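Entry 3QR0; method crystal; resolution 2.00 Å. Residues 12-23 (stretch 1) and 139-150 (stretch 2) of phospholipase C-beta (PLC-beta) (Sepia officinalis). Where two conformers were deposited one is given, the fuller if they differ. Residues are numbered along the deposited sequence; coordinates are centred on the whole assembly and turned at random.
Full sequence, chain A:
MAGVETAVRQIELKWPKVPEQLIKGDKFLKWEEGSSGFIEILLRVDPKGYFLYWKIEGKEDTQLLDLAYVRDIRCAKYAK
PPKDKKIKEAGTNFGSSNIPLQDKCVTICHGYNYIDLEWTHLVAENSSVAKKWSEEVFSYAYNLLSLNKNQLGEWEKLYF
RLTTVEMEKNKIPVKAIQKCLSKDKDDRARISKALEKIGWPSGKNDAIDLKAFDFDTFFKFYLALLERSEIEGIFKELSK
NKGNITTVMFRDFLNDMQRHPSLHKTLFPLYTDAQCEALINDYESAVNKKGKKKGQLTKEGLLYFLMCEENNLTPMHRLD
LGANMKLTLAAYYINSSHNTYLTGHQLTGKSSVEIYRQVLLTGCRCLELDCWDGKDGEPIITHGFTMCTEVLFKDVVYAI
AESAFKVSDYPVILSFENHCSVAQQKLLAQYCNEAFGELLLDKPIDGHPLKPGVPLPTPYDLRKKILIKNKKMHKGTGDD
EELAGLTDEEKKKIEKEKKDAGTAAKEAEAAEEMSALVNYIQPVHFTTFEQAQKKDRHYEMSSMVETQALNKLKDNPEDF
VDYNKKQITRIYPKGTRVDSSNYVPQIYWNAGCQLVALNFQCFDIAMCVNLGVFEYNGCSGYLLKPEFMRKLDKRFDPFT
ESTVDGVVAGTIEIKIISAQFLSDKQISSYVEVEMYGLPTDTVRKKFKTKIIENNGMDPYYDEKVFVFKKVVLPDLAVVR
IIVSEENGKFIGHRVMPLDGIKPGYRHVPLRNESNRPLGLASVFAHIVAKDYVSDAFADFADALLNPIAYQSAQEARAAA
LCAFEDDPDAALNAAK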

ATOM      1  N   GLU A  12       4.588 -18.648  -0.568  1.00 38.69           N
ATOM      2  CA  GLU A  12       4.497 -18.825   0.886  1.00 38.42           C
ATOM      3  C   GLU A  12       3.243 -18.193   1.505  1.00 36.86           C
ATOM      4  O   GLU A  12       2.924 -18.469   2.661  1.00 36.96           O
ATOM      5  N   LEU A  13       2.539 -17.355   0.742  1.00 34.94           N
ATOM      6  CA  LEU A  13       1.342 -16.667   1.244  1.00 33.41           C
ATOM      7  C   LEU A  13       0.204 -17.636   1.561  1.00 32.66           C
ATOM      8  O   LEU A  13      -0.087 -18.540   0.775  1.00 32.57           O
ATOM      9  N   LYS A  14      -0.446 -17.426   2.705  1.00 31.26           N
ATOM     10  CA  LYS A  14      -1.554 -18.269   3.145  1.00 30.71           C
ATOM     11  C   LYS A  14      -2.753 -17.420   3.557  1.00 29.25           C
ATOM     12  O   LYS A  14      -2.588 -16.307   4.046  1.00 28.55           O
ATOM     13  N   TRP A  15      -3.958 -17.948   3.357  1.00 28.18           N
ATOM     14  CA  TRP A  15      -5.173 -17.282   3.826  1.00 27.56           C
ATOM     15  C   TRP A  15      -5.209 -17.328   5.356  1.00 27.14           C
ATOM     16  O   TRP A  15      -4.577 -18.200   5.953  1.00 27.36           O
ATOM     17  N   PRO A  16      -5.923 -16.386   5.998  1.00 26.72           N
ATOM     18  CA  PRO A  16      -6.056 -16.425   7.457  1.00 26.74           C
ATOM     19  C   PRO A  16      -6.564 -17.774   7.966  1.00 27.09           C
ATOM     20  O   PRO A  16      -7.464 -18.364   7.367  1.00 26.75           O
ATOM     21  N   LYS A  17      -5.958 -18.248   9.048  1.00 27.36           N
ATOM     22  CA  LYS A  17      -6.360 -19.484   9.704  1.00 28.06           C
ATOM     23  C   LYS A  17      -6.681 -19.135  11.149  1.00 27.60           C
ATOM     24  O   LYS A  17      -5.778 -18.850  11.929  1.00 27.10           O
ATOM     25  N   VAL A  18      -7.968 -19.121  11.490  1.00 27.44           N
ATOM     26  CA  VAL A  18      -8.411 -18.596  12.780  1.00 27.41           C
ATOM     27  C   VAL A  18      -8.600 -19.737  13.770  1.00 28.33           C
ATOM     28  O   VAL A  18      -9.431 -20.605  13.541  1.00 28.43           O
ATOM     29  N   PRO A  19      -7.827 -19.742  14.874  1.00 29.04           N
ATOM     30  CA  PRO A  19      -7.980 -20.808  15.866  1.00 30.05           C
ATOM     31  C   PRO A  19      -9.395 -20.888  16.422  1.00 30.71           C
ATOM     32  O   PRO A  19     -10.056 -19.858  16.567  1.00 30.02           O
ATOM     33  N   GLU A  20      -9.846 -22.101  16.742  1.00 31.78           N
ATOM     34  CA  GLU A  20     -11.163 -22.290  17.355  1.00 32.87           C
ATOM     35  C   GLU A  20     -11.359 -21.407  18.598  1.00 32.26           C
ATOM     36  O   GLU A  20     -12.469 -20.947  18.860  1.00 32.11           O
ATOM     37  N   GLN A  21     -10.278 -21.172  19.343  1.00 31.85           N
ATOM     38  CA  GLN A  21     -10.303 -20.307  20.525  1.00 31.73           C
ATOM     39  C   GLN A  21     -10.818 -18.901  20.209  1.00 30.73           C
ATOM     40  O   GLN A  21     -11.611 -18.354  20.971  1.00 30.51           O
ATOM     41  N   LEU A  22     -10.365 -18.322  19.095  1.00 29.74           N
ATOM     42  CA  LEU A  22     -10.787 -16.973  18.704  1.00 29.21           C
ATOM     43  C   LEU A  22     -12.179 -16.960  18.079  1.00 29.07           C
ATOM     44  O   LEU A  22     -12.885 -15.953  18.166  1.00 28.72           O
ATOM     45  N   ILE A  23     -12.560 -18.067  17.445  1.00 29.10           N
ATOM     46  CA  ILE A  23     -13.899 -18.222  16.874  1.00 29.20           C
ATOM     47  C   ILE A  23     -14.950 -18.307  17.981  1.00 29.82           C
ATOM     48  O   ILE A  23     -16.000 -17.664  17.904  1.00 29.69           O
ATOM     49  N   SER A 139      -1.736 -10.666  12.285  1.00 23.33           N
ATOM     50  CA  SER A 139      -1.528 -11.458  11.074  1.00 23.55           C
ATOM     51  C   SER A 139      -2.731 -11.378  10.123  1.00 23.00           C
ATOM     52  O   SER A 139      -2.540 -11.356   8.914  1.00 22.78           O
ATOM     53  N   TYR A 140      -3.954 -11.297  10.655  1.00 22.80           N
ATOM     54  CA  TYR A 140      -5.148 -11.197   9.801  1.00 22.46           C
ATOM     55  C   TYR A 140      -5.268  -9.827   9.147  1.00 22.02           C
ATOM     56  O   TYR A 140      -5.714  -9.730   8.007  1.00 21.80           O
ATOM     57  N   ALA A 141      -4.890  -8.780   9.882  1.00 21.86           N
ATOM     58  CA  ALA A 141      -4.952  -7.411   9.382  1.00 21.71           C
ATOM     59  C   ALA A 141      -3.927  -7.157   8.292  1.00 21.47           C
ATOM     60  O   ALA A 141      -4.150  -6.306   7.431  1.00 21.13           O
ATOM     61  N   TYR A 142      -2.797  -7.871   8.343  1.00 21.25           N
ATOM     62  CA  TYR A 142      -1.735  -7.713   7.344  1.00 20.98           C
ATOM     63  C   TYR A 142      -1.618  -8.905   6.401  1.00 21.26           C
ATOM     64  O   TYR A 142      -0.593  -9.097   5.759  1.00 22.01           O
ATOM     65  N   ASN A 143      -2.685  -9.689   6.294  1.00 21.53           N
ATOM     66  CA  ASN A 143      -2.687 -10.822   5.381  1.00 21.36           C
ATOM     67  C   ASN A 143      -2.871 -10.352   3.929  1.00 21.02           C
ATOM     68  O   ASN A 143      -3.927  -9.834   3.556  1.00 20.18           O
ATOM     69  N   LEU A 144      -1.838 -10.548   3.117  1.00 20.84           N
ATOM     70  CA  LEU A 144      -1.833 -10.044   1.743  1.00 21.16           C
ATOM     71  C   LEU A 144      -2.887 -10.695   0.847  1.00 21.37           C
ATOM     72  O   LEU A 144      -3.463 -10.029  -0.012  1.00 20.82           O
ATOM     73  N   LEU A 145      -3.151 -11.982   1.042  1.00 21.80           N
ATOM     74  CA  LEU A 145      -4.221 -12.628   0.286  1.00 22.44           C
ATOM     75  C   LEU A 145      -5.579 -12.004   0.597  1.00 22.62           C
ATOM     76  O   LEU A 145      -6.346 -11.729  -0.319  1.00 22.41           O
ATOM     77  N   SER A 146      -5.862 -11.782   1.879  0.50 22.80           N
ATOM     78  CA  SER A 146      -7.118 -11.158   2.303  0.50 23.12           C
ATOM     79  C   SER A 146      -7.248  -9.745   1.740  0.50 23.12           C
ATOM     80  O   SER A 146      -8.304  -9.361   1.235  0.50 23.43           O
ATOM     81  N   LEU A 147      -6.160  -8.985   1.819  1.00 23.05           N
ATOM     82  CA  LEU A 147      -6.111  -7.625   1.295  1.00 23.32           C
ATOM     83  C   LEU A 147      -6.247  -7.532  -0.234  1.00 23.45           C
ATOM     84  O   LEU A 147      -6.607  -6.476  -0.752  1.00 23.44           O
ATOM     85  N   ASN A 148      -5.965  -8.627  -0.938  1.00 23.73           N
ATOM     86  CA  ASN A 148      -6.017  -8.659  -2.403  1.00 24.02           C
ATOM     87  C   ASN A 148      -7.131  -9.510  -3.008  1.00 24.47           C
ATOM     88  O   ASN A 148      -7.109  -9.789  -4.210  1.00 24.60           O
ATOM     89  N   LYS A 149      -8.119  -9.899  -2.207  1.00 24.52           N
ATOM     90  CA  LYS A 149      -9.143 -10.806  -2.710  1.00 25.15           C
ATOM     91  C   LYS A 149     -10.026 -10.149  -3.773  1.00 24.81           C
ATOM     92  O   LYS A 149     -10.218  -8.927  -3.786  1.00 24.56           O
ATOM     93  N   ASN A 150     -10.541 -10.981  -4.674  1.00 24.61           N
ATOM     94  CA  ASN A 150     -11.364 -10.520  -5.784  1.00 24.69           C
ATOM     95  C   ASN A 150     -12.778 -10.266  -5.261  1.00 24.76           C
ATOM     96  O   ASN A 150     -13.052 -10.493  -4.080  1.00 24.49           O
TER

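A single asparagine, Asn143, ties the two stretches together while capping a helix. It is the N-cap residue of helix 144-147, and its side chain faces the other stretch in the t rotamer (chi1 -170°). The two ends of its amide do different work. ND2 donates a hydrogen bond to the backbone of stretch 1, from Asn143 ND2 to Lys14 O at 2.8 Å with an angle of 160°. OD1 accepts the capping bond from within its own stretch, Ser146 N to Asn143 OD1 at 3.1 Å. The ND2 to Lys14 O bond is the only direct hydrogen bond between the stretches.

Water 1 adds a second polar link at the same place. It donates to Lys14 O at 3.0 Å and accepts from Leu145 N at 3.2 Å. Lys14 O thus receives both the amide and the water. The side chain of Lys14 itself points away, with chi1 m and the rest of the chain extended in t.

The apolar packing lies around this polar centre. Leu145 points toward stretch 1 in the m, t rotamer. Its CD1 lies 3.5 Å from the backbone atom Lys14 C, and its CG is 4.0 Å from Leu13 CB. Leu13 also points in with the m, t rotamer. Its CD2 meets Leu144 CD1 at 4.1 Å, so Leu13 touches two successive leucines of the helix. Leu144 has the same m, t rotamer but leaves its CA sideways.

Trp15 starts away from stretch 2, but its chi1 of -67° (m) and chi2 of 97° bring the indole back over the helix. Leu145 CB sits 3.7 Å from the centroid of the six-membered ring and only 9° off its normal. This is a CH-pi contact over one face. Trp15 CZ3 also approaches Leu145 O at 3.5 Å. Lys149 CB lies at the ring edge, 4.1 Å from Trp15 CH2. Lys149 points toward stretch 1 at CB, but its end leads away, and its NZ donates to Ser146 O at 2.7 Å.

Pro16 points in between Asn143 and Tyr140. Its ring has the C-gamma exo pucker. Pro16 CD lies 3.5 Å from Asn143 ND2, and Pro16 CB packs 3.9 Å from Tyr140 CD1.

Tyr140 has the largest area covered by the other stretch. Its CA-to-CB bond runs sideways, but with chi1 at -47° (m) and chi2 at -35° the ring reaches stretch 1. Val18, chi1 t, covers one face, with Val18 CG2 at 3.9 Å from Tyr140 CZ. Pro19 and Leu22 meet the ring edge. The closest approach there is Pro19 CD to Tyr140 OH at 3.1 Å, while Leu22 CD1 is 4.0 Å from Tyr140 OH. Leu22 points inward with chi1 m and chi2 between wells at -141°. The tyrosine hydroxyl is hydrogen-bonded elsewhere in the structure. Altogether the contact buries 627 Å², summed over both sides.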

ATOM      1  CB  GLU A  12       5.741 -18.245   1.567  1.00 38.73           C
ATOM      2  CG  GLU A  12       7.049 -18.914   1.159  1.00 41.03           C
ATOM      3  CD  GLU A  12       8.266 -18.314   1.857  1.00 43.53           C
ATOM      4  OE1 GLU A  12       8.162 -17.181   2.384  1.00 45.64           O
ATOM      5  OE2 GLU A  12       9.325 -18.977   1.881  1.00 45.25           O
ATOM      6  CB  LEU A  13       0.843 -15.641   0.221  1.00 32.97           C
ATOM      7  CG  LEU A  13       1.743 -14.444  -0.074  1.00 32.57           C
ATOM      8  CD1 LEU A  13       1.116 -13.599  -1.174  1.00 32.20           C
ATOM      9  CD2 LEU A  13       1.990 -13.605   1.179  1.00 32.44           C
ATOM     10  CB  LYS A  14      -1.098 -19.142   4.319  1.00 31.43           C
ATOM     11  CG  LYS A  14      -0.028 -20.166   3.931  1.00 33.33           C
ATOM     12  CD  LYS A  14       0.835 -20.587   5.111  1.00 35.90           C
ATOM     13  CE  LYS A  14       2.042 -21.387   4.639  1.00 38.08           C
ATOM     14  NZ  LYS A  14       2.921 -21.803   5.771  1.00 40.38           N
ATOM     15  CB  TRP A  15      -6.413 -17.970   3.255  1.00 27.74           C
ATOM     16  CG  TRP A  15      -6.540 -17.819   1.778  1.00 27.65           C
ATOM     17  CD1 TRP A  15      -6.158 -18.718   0.820  1.00 27.27           C
ATOM     18  CD2 TRP A  15      -7.082 -16.694   1.083  1.00 26.93           C
ATOM     19  NE1 TRP A  15      -6.441 -18.220  -0.431  1.00 27.51           N
ATOM     20  CE2 TRP A  15      -7.010 -16.980  -0.297  1.00 27.46           C
ATOM     21  CE3 TRP A  15      -7.636 -15.474   1.494  1.00 26.98           C
ATOM     22  CZ2 TRP A  15      -7.460 -16.085  -1.271  1.00 27.58           C
ATOM     23  CZ3 TRP A  15      -8.087 -14.586   0.527  1.00 27.20           C
ATOM     24  CH2 TRP A  15      -7.993 -14.897  -0.841  1.00 27.18           C
ATOM     25  CB  PRO A  16      -7.083 -15.332   7.743  1.00 26.59           C
ATOM     26  CG  PRO A  16      -6.938 -14.390   6.635  1.00 26.36           C
ATOM     27  CD  PRO A  16      -6.617 -15.217   5.431  1.00 26.55           C
ATOM     28  CB  LYS A  17      -5.229 -20.512   9.628  1.00 28.57           C
ATOM     29  CG  LYS A  17      -5.580 -21.856  10.232  1.00 31.14           C
ATOM     30  CD  LYS A  17      -4.628 -22.941   9.768  1.00 33.95           C
ATOM     31  CE  LYS A  17      -5.005 -24.282  10.366  1.00 36.27           C
ATOM     32  NZ  LYS A  17      -4.333 -25.414   9.670  1.00 38.34           N
ATOM     33  CB  VAL A  18      -9.733 -17.810  12.651  1.00 27.29           C
ATOM     34  CG1 VAL A  18     -10.132 -17.193  13.991  1.00 26.16           C
ATOM     35  CG2 VAL A  18      -9.606 -16.727  11.595  1.00 26.49           C
ATOM     36  CB  PRO A  19      -7.012 -20.396  16.984  1.00 30.19           C
ATOM     37  CG  PRO A  19      -6.041 -19.491  16.343  1.00 29.53           C
ATOM     38  CD  PRO A  19      -6.778 -18.783  15.262  1.00 28.57           C
ATOM     39  CB  GLU A  20     -11.397 -23.766  17.708  1.00 34.19           C
ATOM     40  CG  GLU A  20     -11.956 -24.594  16.557  1.00 37.12           C
ATOM     41  CD  GLU A  20     -13.423 -24.294  16.279  1.00 40.40           C
ATOM     42  OE1 GLU A  20     -14.263 -24.530  17.180  1.00 44.70           O
ATOM     43  OE2 GLU A  20     -13.736 -23.827  15.163  1.00 42.50           O
ATOM     44  CB  GLN A  21      -8.904 -20.210  21.143  1.00 31.99           C
ATOM     45  CG  GLN A  21      -8.832 -19.391  22.435  1.00 32.61           C
ATOM     46  CD  GLN A  21      -7.409 -19.207  22.939  1.00 33.67           C
ATOM     47  OE1 GLN A  21      -6.521 -19.997  22.623  1.00 35.30           O
ATOM     48  NE2 GLN A  21      -7.186 -18.155  23.727  1.00 33.47           N
ATOM     49  CB  LEU A  22      -9.792 -16.315  17.736  1.00 28.64           C
ATOM     50  CG  LEU A  22      -8.309 -16.198  18.124  1.00 29.50           C
ATOM     51  CD1 LEU A  22      -7.753 -14.860  17.656  1.00 28.52           C
ATOM     52  CD2 LEU A  22      -8.060 -16.393  19.618  1.00 30.48           C
ATOM     53  CB  ILE A  23     -13.971 -19.476  15.963  1.00 29.66           C
ATOM     54  CG1 ILE A  23     -13.126 -19.254  14.706  1.00 28.80           C
ATOM     55  CG2 ILE A  23     -15.414 -19.795  15.572  1.00 30.07           C
ATOM     56  CD1 ILE A  23     -13.058 -20.453  13.793  1.00 30.24           C
ATOM     57  CB  SER A 139      -1.163 -12.921  11.398  1.00 24.35           C
ATOM     58  OG  SER A 139      -2.284 -13.655  11.862  1.00 26.68           O
ATOM     59  CB  TYR A 140      -6.459 -11.470  10.559  1.00 22.80           C
ATOM     60  CG  TYR A 140      -6.473 -12.688  11.446  1.00 22.58           C
ATOM     61  CD1 TYR A 140      -5.791 -13.856  11.100  1.00 22.56           C
ATOM     62  CD2 TYR A 140      -7.203 -12.686  12.621  1.00 23.15           C
ATOM     63  CE1 TYR A 140      -5.816 -14.975  11.942  1.00 23.01           C
ATOM     64  CE2 TYR A 140      -7.239 -13.784  13.454  1.00 22.98           C
ATOM     65  CZ  TYR A 140      -6.550 -14.922  13.117  1.00 22.69           C
ATOM     66  OH  TYR A 140      -6.601 -15.998  13.977  1.00 22.50           O
ATOM     67  CB  ALA A 141      -4.752  -6.402  10.523  1.00 21.73           C
ATOM     68  CB  TYR A 142      -0.402  -7.398   8.041  1.00 20.90           C
ATOM     69  CG  TYR A 142      -0.419  -5.984   8.558  1.00 19.82           C
ATOM     70  CD1 TYR A 142       0.088  -4.943   7.795  1.00 19.16           C
ATOM     71  CD2 TYR A 142      -1.024  -5.677   9.765  1.00 19.74           C
ATOM     72  CE1 TYR A 142       0.037  -3.628   8.247  1.00 19.42           C
ATOM     73  CE2 TYR A 142      -1.089  -4.364  10.225  1.00 20.09           C
ATOM     74  CZ  TYR A 142      -0.554  -3.347   9.463  1.00 19.14           C
ATOM     75  OH  TYR A 142      -0.616  -2.050   9.914  1.00 18.58           O
ATOM     76  CB  ASN A 143      -3.767 -11.822   5.766  1.00 21.57           C
ATOM     77  CG  ASN A 143      -3.646 -13.114   5.005  1.00 21.75           C
ATOM     78  OD1 ASN A 143      -3.913 -13.164   3.806  1.00 22.37           O
ATOM     79  ND2 ASN A 143      -3.242 -14.174   5.696  1.00 21.89           N
ATOM     80  CB  LEU A 144      -0.438 -10.187   1.119  1.00 21.52           C
ATOM     81  CG  LEU A 144       0.608  -9.256   1.737  1.00 22.18           C
ATOM     82  CD1 LEU A 144       2.000  -9.550   1.171  1.00 23.45           C
ATOM     83  CD2 LEU A 144       0.223  -7.789   1.523  1.00 23.01           C
ATOM     84  CB  LEU A 145      -4.254 -14.133   0.538  1.00 22.96           C
ATOM     85  CG  LEU A 145      -3.114 -14.905  -0.108  1.00 23.45           C
ATOM     86  CD1 LEU A 145      -3.183 -16.374   0.279  1.00 23.58           C
ATOM     87  CD2 LEU A 145      -3.154 -14.731  -1.631  1.00 24.67           C
ATOM     88  CB  SER A 146      -7.206 -11.116   3.832  0.50 23.26           C
ATOM     89  OG  SER A 146      -8.403 -10.491   4.256  0.50 23.08           O
ATOM     90  CB  LEU A 147      -4.805  -6.951   1.727  1.00 23.43           C
ATOM     91  CG  LEU A 147      -4.690  -6.661   3.225  1.00 24.31           C
ATOM     92  CD1 LEU A 147      -3.282  -6.153   3.550  1.00 25.45           C
ATOM     93  CD2 LEU A 147      -5.760  -5.664   3.672  1.00 24.96           C
ATOM     94  CB  ASN A 148      -4.674  -9.147  -2.941  1.00 24.00           C
ATOM     95  CG  ASN A 148      -3.624  -8.077  -2.897  1.00 24.15           C
ATOM     96  OD1 ASN A 148      -3.420  -7.381  -3.878  1.00 26.20           O
ATOM     97  ND2 ASN A 148      -2.976  -7.910  -1.750  1.00 23.58           N
ATOM     98  CB  LYS A 149      -9.979 -11.411  -1.573  1.00 25.44           C
ATOM     99  CG  LYS A 149     -10.823 -10.447  -0.786  1.00 26.83           C
ATOM    100  CD  LYS A 149     -11.327 -11.121   0.491  1.00 27.90           C
ATOM    101  CE  LYS A 149     -11.887 -10.130   1.478  1.00 28.58           C
ATOM    102  NZ  LYS A 149     -10.890  -9.089   1.860  1.00 29.99           N
ATOM    103  CB  ASN A 150     -11.343 -11.564  -6.919  1.00 24.83           C
ATOM    104  CG  ASN A 150     -11.690 -10.974  -8.284  1.00 25.61           C
ATOM    105  OD1 ASN A 150     -12.037  -9.798  -8.396  1.00 26.00           O
ATOM    106  ND2 ASN A 150     -11.610 -11.800  -9.328  1.00 25.48           N
TER
HETATM  107  O   HOH W   1      -1.317 -13.915   2.837  1.00 30.95           O